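Side-chain contacts in beta-phenylalanine aminotransferase (Variovorax paradoxus, PDB 4AO9), which catalyses the pyridoxal-5'-phosphate-dependent transfer of an amino group from beta-phenylalanine, probably to a 2-oxo acid acceptor, as a class-III aminotransferase: residues A[142-147]-A[277-282]; A[200-205]-A[212-217]; A[224-229]-A[240-245]; A[370-375]-A[385-390]. One frame throughout, in Å; residues are numbered along the deposited sequence.

Interaction 1 of 4, residues A[142-147]-A[277-282]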
loop_
_atom_site.group_PDB
_atom_site.type_symbol
_atom_site.label_atom_id
_atom_site.label_comp_id
_atom_site.label_asym_id
_atom_site.label_seq_id
_atom_site.Cartn_x
_atom_site.Cartn_y
_atom_site.Cartn_z
ATOM N N GLN A 142 -16.131 -5.340 17.132
ATOM C CA GLN A 142 -15.635 -6.648 16.683
ATOM C C GLN A 142 -14.134 -6.611 16.393
ATOM O O GLN A 142 -13.509 -7.654 16.169
ATOM C CB GLN A 142 -16.399 -7.146 15.449
ATOM C CG GLN A 142 -16.155 -6.331 14.175
ATOM C CD GLN A 142 -17.123 -5.173 13.998
ATOM O OE1 GLN A 142 -17.387 -4.398 14.924
ATOM N NE2 GLN A 142 -17.656 -5.048 12.784
ATOM N N ILE A 143 -13.566 -5.404 16.407
ATOM C CA ILE A 143 -12.119 -5.233 16.267
ATOM C C ILE A 143 -11.550 -4.959 17.662
ATOM O O ILE A 143 -11.703 -3.856 18.209
ATOM C CB ILE A 143 -11.782 -4.097 15.282
ATOM C CG1 ILE A 143 -12.344 -4.431 13.893
ATOM C CG2 ILE A 143 -10.273 -3.845 15.244
ATOM C CD1 ILE A 143 -12.194 -3.303 12.878
ATOM N N GLU A 144 -10.950 -5.986 18.260
ATOM C CA GLU A 144 -10.393 -5.885 19.614
ATOM C C GLU A 144 -9.015 -5.243 19.571
ATOM O O GLU A 144 -8.672 -4.431 20.445
ATOM C CB GLU A 144 -10.323 -7.259 20.292
ATOM C CG GLU A 144 -11.701 -7.871 20.472
ATOM C CD GLU A 144 -11.703 -9.262 21.067
ATOM O OE1 GLU A 144 -10.652 -9.934 21.161
ATOM O OE2 GLU A 144 -12.808 -9.683 21.489
ATOM N N GLN A 145 -8.213 -5.651 18.587
ATOM C CA GLN A 145 -6.959 -4.969 18.256
ATOM C C GLN A 145 -6.819 -4.941 16.748
ATOM O O GLN A 145 -7.433 -5.747 16.046
ATOM C CB GLN A 145 -5.754 -5.698 18.829
ATOM C CG GLN A 145 -5.710 -5.765 20.342
ATOM C CD GLN A 145 -4.428 -6.388 20.821
ATOM O OE1 GLN A 145 -3.905 -7.318 20.205
ATOM N NE2 GLN A 145 -3.891 -5.857 21.902
ATOM N N LEU A 146 -6.009 -4.006 16.251
ATOM C CA LEU A 146 -5.785 -3.870 14.810
ATOM C C LEU A 146 -4.342 -3.518 14.524
ATOM O O LEU A 146 -3.584 -3.185 15.439
ATOM C CB LEU A 146 -6.698 -2.788 14.214
ATOM C CG LEU A 146 -6.572 -1.346 14.721
ATOM C CD1 LEU A 146 -5.353 -0.614 14.146
ATOM C CD2 LEU A 146 -7.832 -0.547 14.397
ATOM N N ARG A 147 -3.972 -3.617 13.248
ATOM C CA ARG A 147 -2.754 -2.998 12.727
ATOM C C ARG A 147 -3.108 -2.221 11.464
ATOM O O ARG A 147 -4.047 -2.583 10.751
ATOM C CB ARG A 147 -1.683 -4.045 12.434
ATOM C CG ARG A 147 -1.138 -4.714 13.695
ATOM C CD ARG A 147 -0.202 -5.832 13.355
ATOM N NE ARG A 147 1.106 -5.385 12.869
ATOM C CZ ARG A 147 2.198 -5.216 13.611
ATOM N NH1 ARG A 147 2.183 -5.387 14.935
ATOM N NH2 ARG A 147 3.327 -4.864 13.006
ATOM N N GLY A 277 -25.849 -7.925 12.507
ATOM C CA GLY A 277 -25.669 -8.745 13.706
ATOM C C GLY A 277 -24.874 -10.021 13.487
ATOM O O GLY A 277 -25.159 -11.052 14.100
ATOM N N ILE A 278 -23.882 -9.960 12.605
ATOM C CA ILE A 278 -22.997 -11.095 12.360
ATOM C C ILE A 278 -21.562 -10.701 12.678
ATOM O O ILE A 278 -21.027 -9.733 12.117
ATOM C CB ILE A 278 -23.108 -11.636 10.912
ATOM C CG1 ILE A 278 -24.573 -11.948 10.581
ATOM C CG2 ILE A 278 -22.221 -12.882 10.732
ATOM C CD1 ILE A 278 -24.847 -12.200 9.113
ATOM N N ARG A 279 -20.947 -11.460 13.577
ATOM C CA ARG A 279 -19.596 -11.185 14.062
ATOM C C ARG A 279 -18.572 -12.004 13.290
ATOM O O ARG A 279 -18.591 -13.229 13.354
ATOM C CB ARG A 279 -19.484 -11.507 15.558
ATOM C CG ARG A 279 -18.063 -11.403 16.125
ATOM C CD ARG A 279 -17.765 -10.010 16.650
ATOM N NE ARG A 279 -18.097 -9.848 18.068
ATOM C CZ ARG A 279 -17.215 -9.596 19.040
ATOM N NH1 ARG A 279 -15.922 -9.462 18.778
ATOM N NH2 ARG A 279 -17.634 -9.469 20.292
ATOM N N SER A 280 -17.682 -11.330 12.566
ATOM C CA SER A 280 -16.537 -12.014 11.952
ATOM C C SER A 280 -15.347 -12.081 12.910
ATOM O O SER A 280 -15.218 -11.274 13.827
ATOM C CB SER A 280 -16.141 -11.317 10.651
ATOM O OG SER A 280 -15.841 -9.947 10.887
ATOM N N ASP A 281 -14.474 -13.063 12.681
ATOM C CA ASP A 281 -13.251 -13.215 13.464
ATOM C C ASP A 281 -12.225 -12.124 13.190
ATOM O O ASP A 281 -11.503 -11.708 14.104
ATOM C CB ASP A 281 -12.640 -14.586 13.210
ATOM C CG ASP A 281 -13.581 -15.696 13.587
ATOM O OD1 ASP A 281 -13.634 -16.025 14.794
ATOM O OD2 ASP A 281 -14.282 -16.208 12.695
ATOM N N LEU A 282 -12.175 -11.665 11.939
ATOM C CA LEU A 282 -11.383 -10.496 11.540
ATOM C C LEU A 282 -12.237 -9.622 10.643
ATOM O O LEU A 282 -13.201 -10.104 10.020
ATOM C CB LEU A 282 -10.099 -10.888 10.788
ATOM C CG LEU A 282 -9.084 -11.753 11.543
ATOM C CD1 LEU A 282 -8.010 -12.237 10.575
ATOM C CD2 LEU A 282 -8.442 -10.995 12.698
HETATM O O HOH W 1 -13.787 -8.778 13.383
HETATM O O HOH W 2 -17.136 -6.854 10.498
#

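Interaction 2 of 4, residues A[200-205]-A[212-217]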
loop_
_atom_site.group_PDB
_atom_site.type_symbol
_atom_site.label_atom_id
_atom_site.label_comp_id
_atom_site.label_asym_id
_atom_site.label_seq_id
_atom_site.Cartn_x
_atom_site.Cartn_y
_atom_site.Cartn_z
ATOM N N LEU A 200 -10.872 -21.403 -3.128
ATOM C CA LEU A 200 -12.093 -22.099 -3.544
ATOM C C LEU A 200 -13.167 -21.034 -3.765
ATOM O O LEU A 200 -13.592 -20.367 -2.813
ATOM C CB LEU A 200 -12.526 -23.093 -2.468
ATOM C CG LEU A 200 -13.887 -23.768 -2.644
ATOM C CD1 LEU A 200 -13.959 -24.557 -3.954
ATOM C CD2 LEU A 200 -14.158 -24.689 -1.470
ATOM N N VAL A 201 -13.589 -20.868 -5.022
ATOM C CA VAL A 201 -14.491 -19.787 -5.405
ATOM C C VAL A 201 -15.914 -20.324 -5.499
ATOM O O VAL A 201 -16.203 -21.214 -6.319
ATOM C CB VAL A 201 -14.077 -19.133 -6.762
ATOM C CG1 VAL A 201 -14.973 -17.931 -7.069
ATOM C CG2 VAL A 201 -12.607 -18.710 -6.739
ATOM N N LEU A 202 -16.792 -19.777 -4.663
ATOM C CA LEU A 202 -18.174 -20.233 -4.556
ATOM C C LEU A 202 -19.122 -19.131 -4.998
ATOM O O LEU A 202 -18.759 -17.957 -4.994
ATOM C CB LEU A 202 -18.468 -20.632 -3.103
ATOM C CG LEU A 202 -17.634 -21.773 -2.508
ATOM C CD1 LEU A 202 -18.099 -22.099 -1.085
ATOM C CD2 LEU A 202 -17.683 -23.030 -3.380
ATOM N N PRO A 203 -20.359 -19.490 -5.367
ATOM C CA PRO A 203 -21.283 -18.449 -5.824
ATOM C C PRO A 203 -21.759 -17.529 -4.699
ATOM O O PRO A 203 -22.183 -17.997 -3.646
ATOM C CB PRO A 203 -22.470 -19.244 -6.396
ATOM C CG PRO A 203 -22.027 -20.668 -6.431
ATOM C CD PRO A 203 -20.935 -20.844 -5.450
ATOM N N TYR A 204 -21.694 -16.220 -4.924
ATOM C CA TYR A 204 -22.238 -15.274 -3.946
ATOM C C TYR A 204 -23.741 -15.482 -3.766
ATOM O O TYR A 204 -24.459 -15.754 -4.730
ATOM C CB TYR A 204 -21.960 -13.844 -4.398
ATOM C CG TYR A 204 -22.086 -12.786 -3.317
ATOM C CD1 TYR A 204 -21.173 -12.716 -2.262
ATOM C CD2 TYR A 204 -23.098 -11.834 -3.373
ATOM C CE1 TYR A 204 -21.266 -11.726 -1.289
ATOM C CE2 TYR A 204 -23.209 -10.835 -2.398
ATOM C CZ TYR A 204 -22.286 -10.779 -1.370
ATOM O OH TYR A 204 -22.372 -9.803 -0.411
ATOM N N ASN A 205 -24.200 -15.364 -2.525
ATOM C CA ASN A 205 -25.628 -15.460 -2.183
ATOM C C ASN A 205 -26.261 -16.822 -2.414
ATOM O O ASN A 205 -27.473 -16.924 -2.529
ATOM C CB ASN A 205 -26.445 -14.334 -2.856
ATOM C CG ASN A 205 -26.444 -13.071 -2.033
ATOM O OD1 ASN A 205 -26.304 -13.132 -0.816
ATOM N ND2 ASN A 205 -26.601 -11.915 -2.682
ATOM N N ALA A 212 -22.657 -26.604 1.890
ATOM C CA ALA A 212 -22.217 -27.908 1.387
ATOM C C ALA A 212 -20.720 -27.955 1.107
ATOM O O ALA A 212 -20.031 -28.903 1.489
ATOM C CB ALA A 212 -23.002 -28.298 0.128
ATOM N N GLN A 213 -20.216 -26.928 0.432
ATOM C CA GLN A 213 -18.812 -26.926 0.055
ATOM C C GLN A 213 -17.873 -26.616 1.213
ATOM O O GLN A 213 -16.791 -27.201 1.302
ATOM C CB GLN A 213 -18.571 -25.997 -1.128
ATOM C CG GLN A 213 -19.256 -26.490 -2.414
ATOM C CD GLN A 213 -19.004 -27.963 -2.709
ATOM O OE1 GLN A 213 -17.858 -28.403 -2.787
ATOM N NE2 GLN A 213 -20.081 -28.731 -2.875
ATOM N N ILE A 214 -18.289 -25.735 2.119
ATOM C CA ILE A 214 -17.485 -25.481 3.319
ATOM C C ILE A 214 -17.398 -26.734 4.204
ATOM O O ILE A 214 -16.316 -27.110 4.652
ATOM C CB ILE A 214 -17.954 -24.243 4.100
ATOM C CG1 ILE A 214 -17.718 -22.981 3.253
ATOM C CG2 ILE A 214 -17.223 -24.138 5.447
ATOM C CD1 ILE A 214 -18.457 -21.753 3.754
ATOM N N GLU A 215 -18.531 -27.402 4.423
ATOM C CA GLU A 215 -18.529 -28.646 5.208
ATOM C C GLU A 215 -17.716 -29.750 4.518
ATOM O O GLU A 215 -16.932 -30.457 5.166
ATOM C CB GLU A 215 -19.961 -29.125 5.486
ATOM C CG GLU A 215 -20.761 -28.216 6.418
ATOM C CD GLU A 215 -22.222 -28.633 6.529
ATOM O OE1 GLU A 215 -22.489 -29.850 6.631
ATOM O OE2 GLU A 215 -23.103 -27.747 6.521
ATOM N N ARG A 216 -17.886 -29.873 3.200
ATOM C CA ARG A 216 -17.178 -30.905 2.436
ATOM C C ARG A 216 -15.658 -30.765 2.539
ATOM O O ARG A 216 -14.948 -31.759 2.656
ATOM C CB ARG A 216 -17.603 -30.862 0.968
ATOM C CG ARG A 216 -16.911 -31.886 0.070
ATOM C CD ARG A 216 -17.412 -31.727 -1.367
ATOM N NE ARG A 216 -16.583 -32.462 -2.320
ATOM C CZ ARG A 216 -16.184 -31.991 -3.502
ATOM N NH1 ARG A 216 -16.516 -30.765 -3.897
ATOM N NH2 ARG A 216 -15.434 -32.748 -4.295
ATOM N N HIS A 217 -15.170 -29.526 2.500
ATOM C CA HIS A 217 -13.733 -29.274 2.554
ATOM C C HIS A 217 -13.286 -28.795 3.931
ATOM O O HIS A 217 -12.194 -28.220 4.061
ATOM C CB HIS A 217 -13.331 -28.195 1.544
ATOM C CG HIS A 217 -13.635 -28.531 0.119
ATOM N ND1 HIS A 217 -14.845 -28.233 -0.470
ATOM C CD2 HIS A 217 -12.866 -29.080 -0.852
ATOM C CE1 HIS A 217 -14.819 -28.604 -1.738
ATOM N NE2 HIS A 217 -13.633 -29.128 -1.993
#

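Interaction 3 of 4, residues A[224-229]-A[240-245]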
loop_
_atom_site.group_PDB
_atom_site.type_symbol
_atom_site.label_atom_id
_atom_site.label_comp_id
_atom_site.label_asym_id
_atom_site.label_seq_id
_atom_site.Cartn_x
_atom_site.Cartn_y
_atom_site.Cartn_z
ATOM N N VAL A 224 -12.965 -18.011 5.438
ATOM C CA VAL A 224 -14.004 -17.613 4.493
ATOM C C VAL A 224 -13.942 -16.095 4.445
ATOM O O VAL A 224 -14.126 -15.450 5.469
ATOM C CB VAL A 224 -15.401 -18.071 4.980
ATOM C CG1 VAL A 224 -16.472 -17.607 3.992
ATOM C CG2 VAL A 224 -15.437 -19.607 5.152
ATOM N N LEU A 225 -13.648 -15.544 3.269
ATOM C CA LEU A 225 -13.480 -14.094 3.091
ATOM C C LEU A 225 -14.601 -13.569 2.207
ATOM O O LEU A 225 -14.824 -14.085 1.102
ATOM C CB LEU A 225 -12.102 -13.791 2.475
ATOM C CG LEU A 225 -11.866 -12.347 2.002
ATOM C CD1 LEU A 225 -11.829 -11.373 3.161
ATOM C CD2 LEU A 225 -10.567 -12.248 1.201
ATOM N N VAL A 226 -15.334 -12.570 2.696
ATOM C CA VAL A 226 -16.515 -12.091 1.978
ATOM C C VAL A 226 -16.812 -10.619 2.261
ATOM O O VAL A 226 -16.599 -10.124 3.379
ATOM C CB VAL A 226 -17.754 -12.989 2.320
ATOM C CG1 VAL A 226 -18.182 -12.791 3.773
ATOM C CG2 VAL A 226 -18.936 -12.738 1.362
ATOM N N GLU A 227 -17.318 -9.937 1.235
ATOM C CA GLU A 227 -17.909 -8.602 1.392
ATOM C C GLU A 227 -19.369 -8.751 1.824
ATOM O O GLU A 227 -20.109 -9.490 1.184
ATOM C CB GLU A 227 -17.886 -7.861 0.059
ATOM C CG GLU A 227 -16.478 -7.604 -0.520
ATOM C CD GLU A 227 -16.549 -7.385 -2.018
ATOM O OE1 GLU A 227 -16.762 -6.218 -2.430
ATOM O OE2 GLU A 227 -16.433 -8.388 -2.763
ATOM N N PRO A 228 -19.800 -8.059 2.898
ATOM C CA PRO A 228 -21.232 -8.185 3.273
ATOM C C PRO A 228 -22.183 -7.559 2.243
ATOM O O PRO A 228 -23.376 -7.889 2.233
ATOM C CB PRO A 228 -21.333 -7.492 4.633
ATOM C CG PRO A 228 -19.951 -7.252 5.096
ATOM C CD PRO A 228 -18.991 -7.410 3.947
ATOM N N MET A 229 -21.655 -6.659 1.408
ATOM C CA MET A 229 -22.282 -6.233 0.159
ATOM C C MET A 229 -21.137 -6.129 -0.827
ATOM O O MET A 229 -20.151 -5.441 -0.540
ATOM C CB MET A 229 -22.955 -4.859 0.303
ATOM C CG MET A 229 -23.520 -4.327 -1.014
ATOM S SD MET A 229 -23.784 -2.537 -1.076
ATOM C CE MET A 229 -22.093 -1.979 -1.327
ATOM N N PRO A 240 -29.164 -12.097 4.251
ATOM C CA PRO A 240 -29.032 -12.622 5.618
ATOM C C PRO A 240 -28.820 -14.138 5.709
ATOM O O PRO A 240 -27.941 -14.586 6.458
ATOM C CB PRO A 240 -30.363 -12.228 6.264
ATOM C CG PRO A 240 -30.711 -10.948 5.586
ATOM C CD PRO A 240 -30.233 -11.083 4.158
ATOM N N ASP A 241 -29.589 -14.922 4.950
ATOM C CA ASP A 241 -29.481 -16.391 5.000
ATOM C C ASP A 241 -28.085 -16.867 4.589
ATOM O O ASP A 241 -27.522 -17.781 5.192
ATOM C CB ASP A 241 -30.589 -17.083 4.176
ATOM C CG ASP A 241 -30.386 -16.970 2.657
ATOM O OD1 ASP A 241 -29.996 -15.889 2.148
ATOM O OD2 ASP A 241 -30.641 -17.974 1.951
ATOM N N PHE A 242 -27.535 -16.208 3.572
ATOM C CA PHE A 242 -26.235 -16.548 3.027
ATOM C C PHE A 242 -25.137 -16.178 4.011
ATOM O O PHE A 242 -24.276 -17.006 4.327
ATOM C CB PHE A 242 -26.061 -15.812 1.691
ATOM C CG PHE A 242 -24.655 -15.819 1.160
ATOM C CD1 PHE A 242 -24.062 -17.001 0.716
ATOM C CD2 PHE A 242 -23.939 -14.636 1.078
ATOM C CE1 PHE A 242 -22.768 -17.007 0.213
ATOM C CE2 PHE A 242 -22.642 -14.626 0.577
ATOM C CZ PHE A 242 -22.052 -15.806 0.138
ATOM N N LEU A 243 -25.162 -14.941 4.495
ATOM C CA LEU A 243 -24.117 -14.489 5.406
ATOM C C LEU A 243 -24.131 -15.267 6.729
ATOM O O LEU A 243 -23.079 -15.622 7.247
ATOM C CB LEU A 243 -24.166 -12.973 5.619
ATOM C CG LEU A 243 -23.961 -12.100 4.376
ATOM C CD1 LEU A 243 -24.174 -10.639 4.746
ATOM C CD2 LEU A 243 -22.569 -12.307 3.757
ATOM N N GLN A 244 -25.324 -15.563 7.250
ATOM C CA GLN A 244 -25.439 -16.413 8.436
ATOM C C GLN A 244 -24.918 -17.836 8.175
ATOM O O GLN A 244 -24.265 -18.428 9.039
ATOM C CB GLN A 244 -26.884 -16.423 8.960
ATOM C CG GLN A 244 -27.087 -17.145 10.296
ATOM C CD GLN A 244 -26.266 -16.569 11.452
ATOM O OE1 GLN A 244 -25.949 -15.372 11.488
ATOM N NE2 GLN A 244 -25.932 -17.427 12.416
ATOM N N ALA A 245 -25.188 -18.370 6.987
ATOM C CA ALA A 245 -24.666 -19.682 6.608
ATOM C C ALA A 245 -23.137 -19.689 6.633
ATOM O O ALA A 245 -22.528 -20.671 7.051
ATOM C CB ALA A 245 -25.193 -20.114 5.244
#

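Interaction 4 of 4, residues A[370-375]-A[385-390]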
loop_
_atom_site.group_PDB
_atom_site.type_symbol
_atom_site.label_atom_id
_atom_site.label_comp_id
_atom_site.label_asym_id
_atom_site.label_seq_id
_atom_site.Cartn_x
_atom_site.Cartn_y
_atom_site.Cartn_z
ATOM N N GLN A 370 -32.274 -0.544 -13.137
ATOM C CA GLN A 370 -32.494 -0.485 -11.703
ATOM C C GLN A 370 -31.207 -0.052 -11.019
ATOM O O GLN A 370 -30.140 -0.042 -11.630
ATOM C CB GLN A 370 -32.932 -1.846 -11.167
ATOM C CG GLN A 370 -31.894 -2.941 -11.335
ATOM C CD GLN A 370 -32.373 -4.236 -10.746
ATOM O OE1 GLN A 370 -32.444 -4.389 -9.528
ATOM N NE2 GLN A 370 -32.722 -5.174 -11.608
ATOM N N PHE A 371 -31.331 0.310 -9.750
ATOM C CA PHE A 371 -30.184 0.648 -8.925
ATOM C C PHE A 371 -30.169 -0.284 -7.728
ATOM O O PHE A 371 -31.150 -0.375 -6.993
ATOM C CB PHE A 371 -30.268 2.108 -8.481
ATOM C CG PHE A 371 -30.014 3.089 -9.593
ATOM C CD1 PHE A 371 -30.993 3.345 -10.560
ATOM C CD2 PHE A 371 -28.787 3.751 -9.689
ATOM C CE1 PHE A 371 -30.752 4.245 -11.599
ATOM C CE2 PHE A 371 -28.549 4.663 -10.716
ATOM C CZ PHE A 371 -29.530 4.908 -11.675
ATOM N N THR A 372 -29.067 -1.009 -7.566
ATOM C CA THR A 372 -28.891 -1.921 -6.435
ATOM C C THR A 372 -27.962 -1.295 -5.400
ATOM O O THR A 372 -27.141 -0.446 -5.741
ATOM C CB THR A 372 -28.329 -3.298 -6.883
ATOM O OG1 THR A 372 -27.096 -3.129 -7.596
ATOM C CG2 THR A 372 -29.324 -4.011 -7.787
ATOM N N GLY A 373 -28.099 -1.703 -4.146
ATOM C CA GLY A 373 -27.160 -1.278 -3.113
ATOM C C GLY A 373 -27.795 -1.063 -1.761
ATOM O O GLY A 373 -28.902 -1.558 -1.494
ATOM N N ILE A 374 -27.075 -0.339 -0.908
ATOM C CA ILE A 374 -27.468 -0.076 0.473
ATOM C C ILE A 374 -27.043 1.336 0.823
ATOM O O ILE A 374 -25.924 1.755 0.498
ATOM C CB ILE A 374 -26.753 -1.038 1.467
ATOM C CG1 ILE A 374 -27.108 -2.502 1.184
ATOM C CG2 ILE A 374 -27.104 -0.671 2.921
ATOM C CD1 ILE A 374 -26.228 -3.516 1.921
ATOM N N GLY A 375 -27.928 2.090 1.463
ATOM C CA GLY A 375 -27.541 3.391 2.002
ATOM C C GLY A 375 -26.937 4.320 0.967
ATOM O O GLY A 375 -27.525 4.557 -0.082
ATOM N N GLY A 385 -35.334 -7.618 -12.797
ATOM C CA GLY A 385 -35.420 -8.693 -11.809
ATOM C C GLY A 385 -34.422 -8.566 -10.674
ATOM O O GLY A 385 -33.679 -7.588 -10.590
ATOM N N ASP A 386 -34.399 -9.571 -9.803
ATOM C CA ASP A 386 -33.513 -9.570 -8.647
ATOM C C ASP A 386 -32.059 -9.756 -9.058
ATOM O O ASP A 386 -31.727 -10.654 -9.839
ATOM C CB ASP A 386 -33.935 -10.666 -7.654
ATOM C CG ASP A 386 -35.274 -10.380 -6.995
ATOM O OD1 ASP A 386 -35.710 -9.208 -6.974
ATOM O OD2 ASP A 386 -35.892 -11.343 -6.484
ATOM N N VAL A 387 -31.194 -8.885 -8.549
ATOM C CA VAL A 387 -29.759 -9.054 -8.740
ATOM C C VAL A 387 -29.172 -9.621 -7.448
ATOM O O VAL A 387 -29.134 -8.939 -6.410
ATOM C CB VAL A 387 -29.068 -7.730 -9.118
ATOM C CG1 VAL A 387 -27.556 -7.917 -9.217
ATOM C CG2 VAL A 387 -29.622 -7.185 -10.442
ATOM N N ARG A 388 -28.745 -10.879 -7.516
ATOM C CA ARG A 388 -28.214 -11.579 -6.346
ATOM C C ARG A 388 -26.732 -11.911 -6.444
ATOM O O ARG A 388 -26.091 -12.152 -5.419
ATOM C CB ARG A 388 -29.020 -12.853 -6.091
ATOM C CG ARG A 388 -30.439 -12.580 -5.598
ATOM C CD ARG A 388 -30.423 -12.062 -4.157
ATOM N NE ARG A 388 -31.772 -11.852 -3.632
ATOM C CZ ARG A 388 -32.466 -10.723 -3.755
ATOM N NH1 ARG A 388 -31.953 -9.675 -4.388
ATOM N NH2 ARG A 388 -33.687 -10.646 -3.243
ATOM N N SER A 389 -26.190 -11.922 -7.662
ATOM C CA SER A 389 -24.758 -12.150 -7.884
ATOM C C SER A 389 -24.362 -11.570 -9.230
ATOM O O SER A 389 -25.229 -11.195 -10.024
ATOM C CB SER A 389 -24.406 -13.647 -7.827
ATOM O OG SER A 389 -24.806 -14.335 -9.021
ATOM N N SER A 390 -23.062 -11.519 -9.499
ATOM C CA SER A 390 -22.569 -10.985 -10.765
ATOM C C SER A 390 -23.053 -11.805 -11.964
ATOM O O SER A 390 -23.131 -11.286 -13.075
ATOM C CB SER A 390 -21.041 -10.887 -10.756
ATOM O OG SER A 390 -20.466 -12.139 -10.445
HETATM O O HOH W 3 -32.207 -6.367 -7.520
#

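Interaction 1 of 4, residues A[142-147]-A[277-282]
Q142 and R279 meet where two loops run into strands 145-149 and 282-286 of the large seven-stranded sheet, the core of the class-III aminotransferase fold. The junction illustrates how an aliphatic overlap and bound water can tie loops together without a direct polar bond between them. R279 has its CG trans to the backbone N (chi1 173°), and two bends further along fold the arginine over the Q142 backbone. Its CD comes within 3.4 Å of Q142 CB, a snug fit, and its NH1 lies 3.5 Å from Q142 CA. The amide of Q142 turns away from the arginine: OE1 accepts from N274, while NE2 gives a hydrogen bond to water 2, which in turn makes a weak one to S280 OG. Water 1 is held more firmly, donating to Q142 O at 3.0 Å and to S280 O at 2.9 Å. S280 OG reaches L282 O at 2.8 Å from above the carbonyl plane. E144 OE2 sits 4.1 Å from R279 NH1, near the guanidinium plane but beyond salt-bridge range; the carboxylate and guanidinium planes are 76° apart, and E144 OE1 is taken by the backbone of A302. G277 closes helix 272-276 with a Schellman motif, whereas E144 and Q145 form a classic beta bulge opposite G300, on strand 296-300, which separates the two strands joined here.

Interaction 2 of 4, residues A[200-205]-A[212-217]
L200 and L202, at the end of strand 198-202, pack against helix 207-216, and the contact grades from a buried aliphatic part to a more polar outer part. On the inner side L202 spreads its two methyls over Q213: CD2 lies 3.8 Å from Q213 CB, and CD1 is 3.9 Å from the same atom. I214 stands further off, L202 CD1 being 4.4 Å from its CG1. The outer part is built round the imidazole of H217. With CG trans to the backbone N (chi1 172°), L200 carries CD2 over one face of that ring in a CH-pi contact, 4.1 Å from the centroid, while R216 CG covers the opposite face. The ring's rotation is fixed by ND1, which donates to Q213 O at 2.8 Å nearly in the ring plane; H217 N reaches the same oxygen from the other face of its carbonyl, so that this one oxygen, in the last turn of the helix, accepts both a backbone and a side-chain N-H. Further toward solvent, exposed R216 donates through NH1 to a lone pair of Q213 OE1 at 2.9 Å, with the bond lying in the guanidinium plane. With an alanine in place of H217, L200 CD2 would probably face a gap where the ring had been, and Q213 O would lose its side-chain donor. The pair belongs to a beta-alpha-beta crossover: from edge strand 198-202 the chain passes through helix 207-216 to strand 221-226, with strand 171-175 between them.

Interaction 3 of 4, residues A[224-229]-A[240-245]
V226 and P228 meet F242 and L243 within a beta-alpha-beta unit of the central sheet, in which strand 221-226 is followed by a short excursion, then helix 240-253, then the neighbouring parallel strand 256-260. The first turns of the helix lie over the end of strand 221-226, where the chain leaves the strand at E227, a residue of the cofactor pocket. V226 CG2 is shared between two helix residues, standing 4.2 Å from F242 CE2 and 4.4 Å from L243 CD2. L243 also works with its other branch: CD1 approaches P228 CB to 4.2 Å and lies 3.8 Å from P228 O. With its CG trans to the carbonyl carbon (chi1 -61°), the leucine points its fork at the strand end, one methyl toward the valine and the other toward the proline. The ring of F242 is fixed further by edge-to-face contacts with F175 and Y204. Between the two touching residues, E227 sends its CB away from the helix; it touches the pyridoxal-5'-phosphate and is held through OE2 by Y179 N and through OE1 by G231 N. The alternation is instructive: one side of the strand end meets apolar helix residues while the other serves the cofactor. Because the side chains meet as hydrocarbon, shape and burial rather than bond direction probably specify the contact, while the E227 carboxylate, turned from the helix, makes directional bonds.

Interaction 4 of 4, residues A[370-375]-A[385-390]
Q370 crosses V387 at a slant, its terminal amide against one methyl, with CD 4.0 Å from V387 CG2 and NE2 at 3.9 Å from the same atom. The side chain leaves the backbone with CG between N and the carbonyl carbon (chi1 63°) and then runs straight out, which carries the amide across to the facing loop. There NE2 donates to G385 O at 2.8 Å in an almost linear bond (177°) that lies both in the carbonyl plane and in the plane of the amide; NE2 is also bonded to V383 O. The other end of the amide is occupied as well: OE1 accepts from water 3 at 2.8 Å, and this water accepts from V387 N at 2.9 Å, so one side chain grips the loop both directly and by way of solvent. Strand 370-374 is an outermost strand of a three-stranded antiparallel sheet, paired with 377-381, and the loop after that hairpin returns beside it, G385 opposite Q370 and V387 opposite T372. Putting an alanine in place of Q370 would probably leave G385 O without this donor and release the water that bridges to V387. Two residues further along the strand, T372 CG2 meets V387 CB at 4.0 Å, the two side chains crossing at about a right angle. T372 OG1 is engaged elsewhere, with the backbone oxygens of G234 and C235, while G385 N is buried here with no partner in the model.

In the fold
Interaction 3 is the hub of the set. It holds E227 of the cofactor pocket, and the side chain of P228 is about 7 Å from a bound pyridoxal-5'-phosphate, whereas that of Q142 in interaction 1 is about 14 Å from one. Interaction 1 joins it through I278 CD1, which lies 3.6 Å from L243 CB. Interaction 2, about 12 Å away between centres, reaches E227 through a probable hydrogen bond of 2.8 Å between Y204 OH and E227 O. Interaction 4 belongs to a separate sheet, yet meets interaction 3 where M229 CB lies 3.9 Å from I374 CD1, and interaction 2 where N205 ND2 is 2.8 Å from R388 O.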